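Local structure of DnaJ homolog subfamily C member 3 (Mus musculus, 3IEG) at residues A[37-48]-A[59-70]. The protein acts in the unfolded protein response to endoplasmic reticulum stress, binding misfolded proteins, stimulating HSPA8 ATPase activity as a co-chaperone and restraining the kinase GCN2. Residues are numbered along the deposited sequence; the frame is centred on the assembly and turned at random.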
ATOM      1  N   TYR A  37     -23.515   0.740  34.969  1.00 39.62           N
ATOM      2  CA  TYR A  37     -22.516   1.527  34.263  1.00 38.68           C
ATOM      3  C   TYR A  37     -21.057   1.126  34.503  1.00 37.87           C
ATOM      4  O   TYR A  37     -20.268   1.163  33.562  1.00 37.65           O
ATOM      5  CB  TYR A  37     -22.717   3.018  34.509  1.00 39.22           C
ATOM      6  CG  TYR A  37     -22.377   3.449  35.906  1.00 39.97           C
ATOM      7  CD1 TYR A  37     -23.263   3.231  36.964  1.00 40.99           C
ATOM      8  CD2 TYR A  37     -21.169   4.081  36.176  1.00 40.08           C
ATOM      9  CE1 TYR A  37     -22.945   3.628  38.261  1.00 40.70           C
ATOM     10  CE2 TYR A  37     -20.847   4.479  37.454  1.00 41.08           C
ATOM     11  CZ  TYR A  37     -21.734   4.250  38.493  1.00 40.61           C
ATOM     12  OH  TYR A  37     -21.391   4.653  39.761  1.00 41.32           O
ATOM     13  N   ILE A  38     -20.686   0.751  35.733  1.00 36.71           N
ATOM     14  CA  ILE A  38     -19.291   0.341  35.980  1.00 35.90           C
ATOM     15  C   ILE A  38     -18.920  -0.932  35.260  1.00 34.87           C
ATOM     16  O   ILE A  38     -17.788  -1.065  34.817  1.00 34.91           O
ATOM     17  CB  ILE A  38     -18.873   0.211  37.470  1.00 36.03           C
ATOM     18  CG1 ILE A  38     -20.094   0.129  38.376  1.00 36.81           C
ATOM     19  CG2 ILE A  38     -17.933   1.354  37.871  1.00 35.74           C
ATOM     20  CD1 ILE A  38     -20.411  -1.272  38.798  1.00 38.14           C
ATOM     21  N   ALA A  39     -19.864  -1.862  35.146  1.00 33.67           N
ATOM     22  CA  ALA A  39     -19.596  -3.110  34.447  1.00 32.85           C
ATOM     23  C   ALA A  39     -19.050  -2.801  33.058  1.00 32.50           C
ATOM     24  O   ALA A  39     -18.014  -3.331  32.679  1.00 32.29           O
ATOM     25  CB  ALA A  39     -20.837  -3.971  34.372  1.00 32.69           C
ATOM     26  N   TYR A  40     -19.720  -1.907  32.325  1.00 31.94           N
ATOM     27  CA  TYR A  40     -19.251  -1.494  31.009  1.00 31.09           C
ATOM     28  C   TYR A  40     -17.922  -0.762  31.102  1.00 30.40           C
ATOM     29  O   TYR A  40     -17.081  -0.880  30.206  1.00 30.29           O
ATOM     30  CB  TYR A  40     -20.274  -0.604  30.301  1.00 31.58           C
ATOM     31  CG  TYR A  40     -21.516  -1.317  29.832  1.00 32.24           C
ATOM     32  CD1 TYR A  40     -21.508  -2.088  28.665  1.00 33.26           C
ATOM     33  CD2 TYR A  40     -22.708  -1.208  30.543  1.00 32.08           C
ATOM     34  CE1 TYR A  40     -22.664  -2.746  28.231  1.00 33.41           C
ATOM     35  CE2 TYR A  40     -23.855  -1.858  30.126  1.00 31.96           C
ATOM     36  CZ  TYR A  40     -23.835  -2.622  28.971  1.00 32.84           C
ATOM     37  OH  TYR A  40     -24.987  -3.259  28.564  1.00 32.91           O
ATOM     38  N   TYR A  41     -17.730  -0.001  32.173  1.00 29.47           N
ATOM     39  CA  TYR A  41     -16.463   0.699  32.344  1.00 29.15           C
ATOM     40  C   TYR A  41     -15.328  -0.302  32.582  1.00 28.89           C
ATOM     41  O   TYR A  41     -14.298  -0.236  31.925  1.00 29.01           O
ATOM     42  CB  TYR A  41     -16.536   1.749  33.460  1.00 28.80           C
ATOM     43  CG  TYR A  41     -15.236   2.486  33.682  1.00 28.63           C
ATOM     44  CD1 TYR A  41     -14.728   3.359  32.709  1.00 28.39           C
ATOM     45  CD2 TYR A  41     -14.502   2.306  34.860  1.00 27.87           C
ATOM     46  CE1 TYR A  41     -13.525   4.030  32.900  1.00 27.59           C
ATOM     47  CE2 TYR A  41     -13.301   2.977  35.067  1.00 27.68           C
ATOM     48  CZ  TYR A  41     -12.818   3.840  34.087  1.00 28.67           C
ATOM     49  OH  TYR A  41     -11.620   4.506  34.290  1.00 29.10           O
ATOM     50  N   ARG A  42     -15.535  -1.244  33.498  1.00 28.50           N
ATOM     51  CA  ARG A  42     -14.526  -2.249  33.791  1.00 28.38           C
ATOM     52  C   ARG A  42     -14.123  -3.016  32.539  1.00 28.07           C
ATOM     53  O   ARG A  42     -12.917  -3.199  32.264  1.00 27.98           O
ATOM     54  CB  ARG A  42     -15.003  -3.205  34.876  1.00 28.58           C
ATOM     55  CG  ARG A  42     -15.295  -2.540  36.216  1.00 29.24           C
ATOM     56  CD  ARG A  42     -14.083  -1.826  36.786  1.00 29.10           C
ATOM     57  NE  ARG A  42     -14.369  -1.315  38.122  1.00 29.94           N
ATOM     58  CZ  ARG A  42     -13.739  -0.290  38.684  1.00 30.17           C
ATOM     59  NH1 ARG A  42     -12.786   0.365  38.027  1.00 30.76           N
ATOM     60  NH2 ARG A  42     -14.076   0.089  39.902  1.00 30.39           N
ATOM     61  N   ARG A  43     -15.122  -3.437  31.767  1.00 27.16           N
ATOM     62  CA  ARG A  43     -14.847  -4.096  30.507  1.00 26.89           C
ATOM     63  C   ARG A  43     -14.045  -3.201  29.577  1.00 26.82           C
ATOM     64  O   ARG A  43     -13.164  -3.675  28.886  1.00 27.01           O
ATOM     65  CB  ARG A  43     -16.125  -4.556  29.820  1.00 26.79           C
ATOM     66  CG  ARG A  43     -15.843  -5.547  28.694  1.00 26.71           C
ATOM     67  CD  ARG A  43     -17.096  -6.226  28.177  1.00 26.01           C
ATOM     68  NE  ARG A  43     -17.954  -5.288  27.470  1.00 25.70           N
ATOM     69  CZ  ARG A  43     -19.229  -5.511  27.185  1.00 25.51           C
ATOM     70  NH1 ARG A  43     -19.801  -6.650  27.545  1.00 23.58           N
ATOM     71  NH2 ARG A  43     -19.928  -4.589  26.536  1.00 25.51           N
ATOM     72  N   ALA A  44     -14.333  -1.908  29.569  1.00 26.69           N
ATOM     73  CA  ALA A  44     -13.604  -1.019  28.675  1.00 26.94           C
ATOM     74  C   ALA A  44     -12.143  -0.821  29.083  1.00 27.18           C
ATOM     75  O   ALA A  44     -11.272  -0.694  28.214  1.00 27.33           O
ATOM     76  CB  ALA A  44     -14.309   0.320  28.529  1.00 26.65           C
ATOM     77  N   THR A  45     -11.868  -0.778  30.386  1.00 27.46           N
ATOM     78  CA  THR A  45     -10.473  -0.634  30.837  1.00 28.04           C
ATOM     79  C   THR A  45      -9.669  -1.885  30.482  1.00 27.63           C
ATOM     80  O   THR A  45      -8.484  -1.779  30.190  1.00 28.45           O
ATOM     81  CB  THR A  45     -10.318  -0.259  32.339  1.00 28.21           C
ATOM     82  OG1 THR A  45     -10.874  -1.286  33.162  1.00 30.33           O
ATOM     83  CG2 THR A  45     -11.028   1.040  32.651  1.00 28.60           C
ATOM     84  N   VAL A  46     -10.315  -3.054  30.471  1.00 27.06           N
ATOM     85  CA  VAL A  46      -9.658  -4.295  29.996  1.00 26.73           C
ATOM     86  C   VAL A  46      -9.310  -4.248  28.500  1.00 26.43           C
ATOM     87  O   VAL A  46      -8.147  -4.431  28.145  1.00 26.70           O
ATOM     88  CB  VAL A  46     -10.421  -5.608  30.390  1.00 26.37           C
ATOM     89  CG1 VAL A  46      -9.880  -6.792  29.645  1.00 26.79           C
ATOM     90  CG2 VAL A  46     -10.287  -5.870  31.872  1.00 25.76           C
ATOM     91  N   PHE A  47     -10.291  -3.990  27.637  1.00 26.14           N
ATOM     92  CA  PHE A  47     -10.003  -3.713  26.217  1.00 26.25           C
ATOM     93  C   PHE A  47      -8.891  -2.657  26.055  1.00 27.23           C
ATOM     94  O   PHE A  47      -8.017  -2.790  25.192  1.00 27.36           O
ATOM     95  CB  PHE A  47     -11.258  -3.269  25.447  1.00 25.33           C
ATOM     96  CG  PHE A  47     -12.265  -4.376  25.185  1.00 24.69           C
ATOM     97  CD1 PHE A  47     -13.615  -4.178  25.463  1.00 22.97           C
ATOM     98  CD2 PHE A  47     -11.873  -5.611  24.653  1.00 24.49           C
ATOM     99  CE1 PHE A  47     -14.565  -5.186  25.216  1.00 22.95           C
ATOM    100  CE2 PHE A  47     -12.817  -6.628  24.415  1.00 24.01           C
ATOM    101  CZ  PHE A  47     -14.172  -6.407  24.694  1.00 23.33           C
ATOM    102  N   LEU A  48      -8.913  -1.616  26.885  1.00 28.19           N
ATOM    103  CA  LEU A  48      -7.886  -0.583  26.793  1.00 29.36           C
ATOM    104  C   LEU A  48      -6.503  -1.155  27.100  1.00 30.26           C
ATOM    105  O   LEU A  48      -5.542  -0.872  26.383  1.00 29.98           O
ATOM    106  CB  LEU A  48      -8.220   0.610  27.692  1.00 29.12           C
ATOM    107  CG  LEU A  48      -8.701   1.918  27.036  1.00 29.83           C
ATOM    108  CD1 LEU A  48      -9.034   1.792  25.535  1.00 29.08           C
ATOM    109  CD2 LEU A  48      -9.864   2.557  27.798  1.00 29.48           C
ATOM    110  N   ASP A  59     -18.184   0.563  24.655  1.00 31.57           N
ATOM    111  CA  ASP A  59     -18.405   0.494  26.107  1.00 31.91           C
ATOM    112  C   ASP A  59     -18.191   1.847  26.781  1.00 31.78           C
ATOM    113  O   ASP A  59     -18.927   2.214  27.694  1.00 31.67           O
ATOM    114  CB  ASP A  59     -17.539  -0.585  26.777  1.00 32.14           C
ATOM    115  CG  ASP A  59     -17.931  -1.996  26.373  1.00 32.81           C
ATOM    116  OD1 ASP A  59     -19.033  -2.183  25.825  1.00 35.44           O
ATOM    117  OD2 ASP A  59     -17.134  -2.928  26.602  1.00 33.26           O
ATOM    118  N   LEU A  60     -17.191   2.588  26.327  1.00 32.02           N
ATOM    119  CA  LEU A  60     -16.963   3.921  26.847  1.00 32.54           C
ATOM    120  C   LEU A  60     -18.172   4.805  26.608  1.00 33.29           C
ATOM    121  O   LEU A  60     -18.670   5.431  27.544  1.00 33.50           O
ATOM    122  CB  LEU A  60     -15.714   4.544  26.249  1.00 32.35           C
ATOM    123  CG  LEU A  60     -14.413   3.979  26.829  1.00 32.27           C
ATOM    124  CD1 LEU A  60     -13.233   4.482  26.038  1.00 32.23           C
ATOM    125  CD2 LEU A  60     -14.260   4.340  28.308  1.00 32.87           C
ATOM    126  N   THR A  61     -18.676   4.829  25.374  1.00 33.88           N
ATOM    127  CA  THR A  61     -19.845   5.658  25.093  1.00 34.23           C
ATOM    128  C   THR A  61     -21.112   5.129  25.771  1.00 34.30           C
ATOM    129  O   THR A  61     -22.016   5.901  26.085  1.00 34.67           O
ATOM    130  CB  THR A  61     -20.094   5.946  23.572  1.00 34.23           C
ATOM    131  OG1 THR A  61     -21.193   5.170  23.093  1.00 35.07           O
ATOM    132  CG2 THR A  61     -18.877   5.702  22.727  1.00 34.01           C
ATOM    133  N   LYS A  62     -21.179   3.830  26.019  1.00 34.33           N
ATOM    134  CA  LYS A  62     -22.284   3.312  26.798  1.00 35.01           C
ATOM    135  C   LYS A  62     -22.253   3.906  28.211  1.00 35.57           C
ATOM    136  O   LYS A  62     -23.268   4.394  28.715  1.00 35.90           O
ATOM    137  CB  LYS A  62     -22.242   1.790  26.856  1.00 35.06           C
ATOM    138  CG  LYS A  62     -23.370   1.162  27.675  1.00 35.56           C
ATOM    139  CD  LYS A  62     -24.723   1.284  27.001  1.00 36.01           C
ATOM    140  CE  LYS A  62     -25.801   0.644  27.856  1.00 37.86           C
ATOM    141  NZ  LYS A  62     -27.131   0.708  27.181  1.00 39.80           N
ATOM    142  N   VAL A  63     -21.083   3.887  28.841  1.00 35.75           N
ATOM    143  CA  VAL A  63     -20.959   4.397  30.197  1.00 35.78           C
ATOM    144  C   VAL A  63     -21.412   5.839  30.251  1.00 36.14           C
ATOM    145  O   VAL A  63     -22.159   6.231  31.135  1.00 36.54           O
ATOM    146  CB  VAL A  63     -19.520   4.291  30.721  1.00 35.59           C
ATOM    147  CG1 VAL A  63     -19.381   5.002  32.073  1.00 35.55           C
ATOM    148  CG2 VAL A  63     -19.127   2.834  30.838  1.00 35.32           C
ATOM    149  N   ILE A  64     -20.964   6.621  29.287  1.00 36.55           N
ATOM    150  CA  ILE A  64     -21.275   8.026  29.254  1.00 36.98           C
ATOM    151  C   ILE A  64     -22.777   8.204  29.072  1.00 37.81           C
ATOM    152  O   ILE A  64     -23.387   9.019  29.749  1.00 38.01           O
ATOM    153  CB  ILE A  64     -20.453   8.723  28.171  1.00 36.81           C
ATOM    154  CG1 ILE A  64     -18.976   8.685  28.570  1.00 35.94           C
ATOM    155  CG2 ILE A  64     -20.910  10.157  27.962  1.00 36.78           C
ATOM    156  CD1 ILE A  64     -18.035   8.695  27.406  1.00 35.63           C
ATOM    157  N   ALA A  65     -23.378   7.410  28.192  1.00 38.96           N
ATOM    158  CA  ALA A  65     -24.824   7.461  27.989  1.00 39.81           C
ATOM    159  C   ALA A  65     -25.581   7.245  29.306  1.00 40.58           C
ATOM    160  O   ALA A  65     -26.563   7.929  29.574  1.00 40.81           O
ATOM    161  CB  ALA A  65     -25.257   6.447  26.936  1.00 39.55           C
ATOM    162  N   LEU A  66     -25.100   6.313  30.128  1.00 41.55           N
ATOM    163  CA  LEU A  66     -25.713   5.993  31.417  1.00 42.19           C
ATOM    164  C   LEU A  66     -25.362   6.972  32.527  1.00 43.12           C
ATOM    165  O   LEU A  66     -26.149   7.182  33.447  1.00 43.02           O
ATOM    166  CB  LEU A  66     -25.297   4.592  31.862  1.00 41.96           C
ATOM    167  CG  LEU A  66     -25.902   3.405  31.124  1.00 41.89           C
ATOM    168  CD1 LEU A  66     -25.119   2.159  31.466  1.00 42.34           C
ATOM    169  CD2 LEU A  66     -27.373   3.230  31.472  1.00 41.61           C
ATOM    170  N   LYS A  67     -24.173   7.559  32.452  1.00 44.47           N
ATOM    171  CA  LYS A  67     -23.653   8.332  33.558  1.00 46.18           C
ATOM    172  C   LYS A  67     -22.822   9.481  33.027  1.00 47.58           C
ATOM    173  O   LYS A  67     -21.601   9.386  32.969  1.00 47.65           O
ATOM    174  CB  LYS A  67     -22.799   7.426  34.454  1.00 46.19           C
ATOM    175  CG  LYS A  67     -22.739   7.831  35.920  1.00 46.65           C
ATOM    176  CD  LYS A  67     -23.996   7.395  36.686  1.00 46.97           C
ATOM    177  CE  LYS A  67     -24.080   8.039  38.062  1.00 46.74           C
ATOM    178  NZ  LYS A  67     -24.116   9.535  38.004  1.00 46.81           N
HETATM  179  N   MSE A  68     -23.484  10.575  32.654  1.00 49.35           N
HETATM  180  CA  MSE A  68     -22.814  11.688  31.973  1.00 52.45           C
HETATM  181  C   MSE A  68     -21.716  12.384  32.790  1.00 49.58           C
HETATM  182  O   MSE A  68     -20.790  12.950  32.223  1.00 49.31           O
HETATM  183  CB  MSE A  68     -23.831  12.708  31.439  1.00 52.49           C
HETATM  184  CG  MSE A  68     -24.429  13.637  32.487  1.00 55.81           C
HETATM  185 SE   MSE A  68     -25.153  15.315  31.711  1.00 63.80          SE
HETATM  186  CE  MSE A  68     -25.342  16.356  33.402  1.00 58.19           C
ATOM    187  N   ASP A  69     -21.812  12.338  34.112  1.00 47.91           N
ATOM    188  CA  ASP A  69     -20.776  12.951  34.935  1.00 46.28           C
ATOM    189  C   ASP A  69     -19.553  12.047  35.163  1.00 44.83           C
ATOM    190  O   ASP A  69     -18.604  12.463  35.827  1.00 44.76           O
ATOM    191  CB  ASP A  69     -21.344  13.506  36.262  1.00 46.53           C
ATOM    192  CG  ASP A  69     -22.072  12.450  37.106  1.00 47.14           C
ATOM    193  OD1 ASP A  69     -22.139  11.268  36.702  1.00 48.23           O
ATOM    194  OD2 ASP A  69     -22.588  12.810  38.189  1.00 47.55           O
ATOM    195  N   PHE A  70     -19.564  10.830  34.606  1.00 42.99           N
ATOM    196  CA  PHE A  70     -18.473   9.875  34.854  1.00 41.04           C
ATOM    197  C   PHE A  70     -17.230  10.287  34.125  1.00 39.32           C
ATOM    198  O   PHE A  70     -16.927   9.790  33.045  1.00 38.79           O
ATOM    199  CB  PHE A  70     -18.841   8.440  34.499  1.00 41.54           C
ATOM    200  CG  PHE A  70     -17.885   7.420  35.060  1.00 42.23           C
ATOM    201  CD1 PHE A  70     -18.194   6.725  36.209  1.00 43.21           C
ATOM    202  CD2 PHE A  70     -16.666   7.165  34.442  1.00 43.75           C
ATOM    203  CE1 PHE A  70     -17.310   5.784  36.729  1.00 43.82           C
ATOM    204  CE2 PHE A  70     -15.780   6.232  34.956  1.00 43.65           C
ATOM    205  CZ  PHE A  70     -16.103   5.540  36.101  1.00 43.12           C
TER
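R43 grips D59 side-on, and the bond geometry supports a bidentate salt bridge: NE of R43 donates to OD2 of D59 at 2.6 Å, NH2 of R43 to OD1, both nearly straight. The two oxygens lie in the guanidinium plane, yet that plane is turned 33° from the carboxylate. D59 itself is a knob among Y40, R43, A44 and F47, with its OD2 also at the edge of the F47 ring. Losing the guanidinium, as with an alanine here, is likely to leave the carboxylate of buried D59 without its charged mate and freer to turn.

Y40 can be followed outward. Its CB meets CG2 of V63 at 3.7 Å. CG, CD2 and CE1 lie under CG of K62, which stands 3.6 Å from the ring centroid and 6° off the normal; CD1 shares that cover and has OD1 of D59 at the ring edge. CE2 and CZ also meet CE of K62, whose bend at chi2 lays the lysine chain along the ring. OH is hydrogen-bonded to the carbonyl O of P34, outside the two segments.

Toward the turn, F70 directs its edge at the face of Y41, centroids 4.8 Å apart, and its CD1 lies 3.7 Å from CE2 of Y37. The axes of segments 37-48 and 59-66 approach to 8.4 Å with directions 155° apart, the antiparallel helix pair of a tetratricopeptide repeat, here TPR 2, within the first two repeats whose hydrophobic groove binds misfolded proteins.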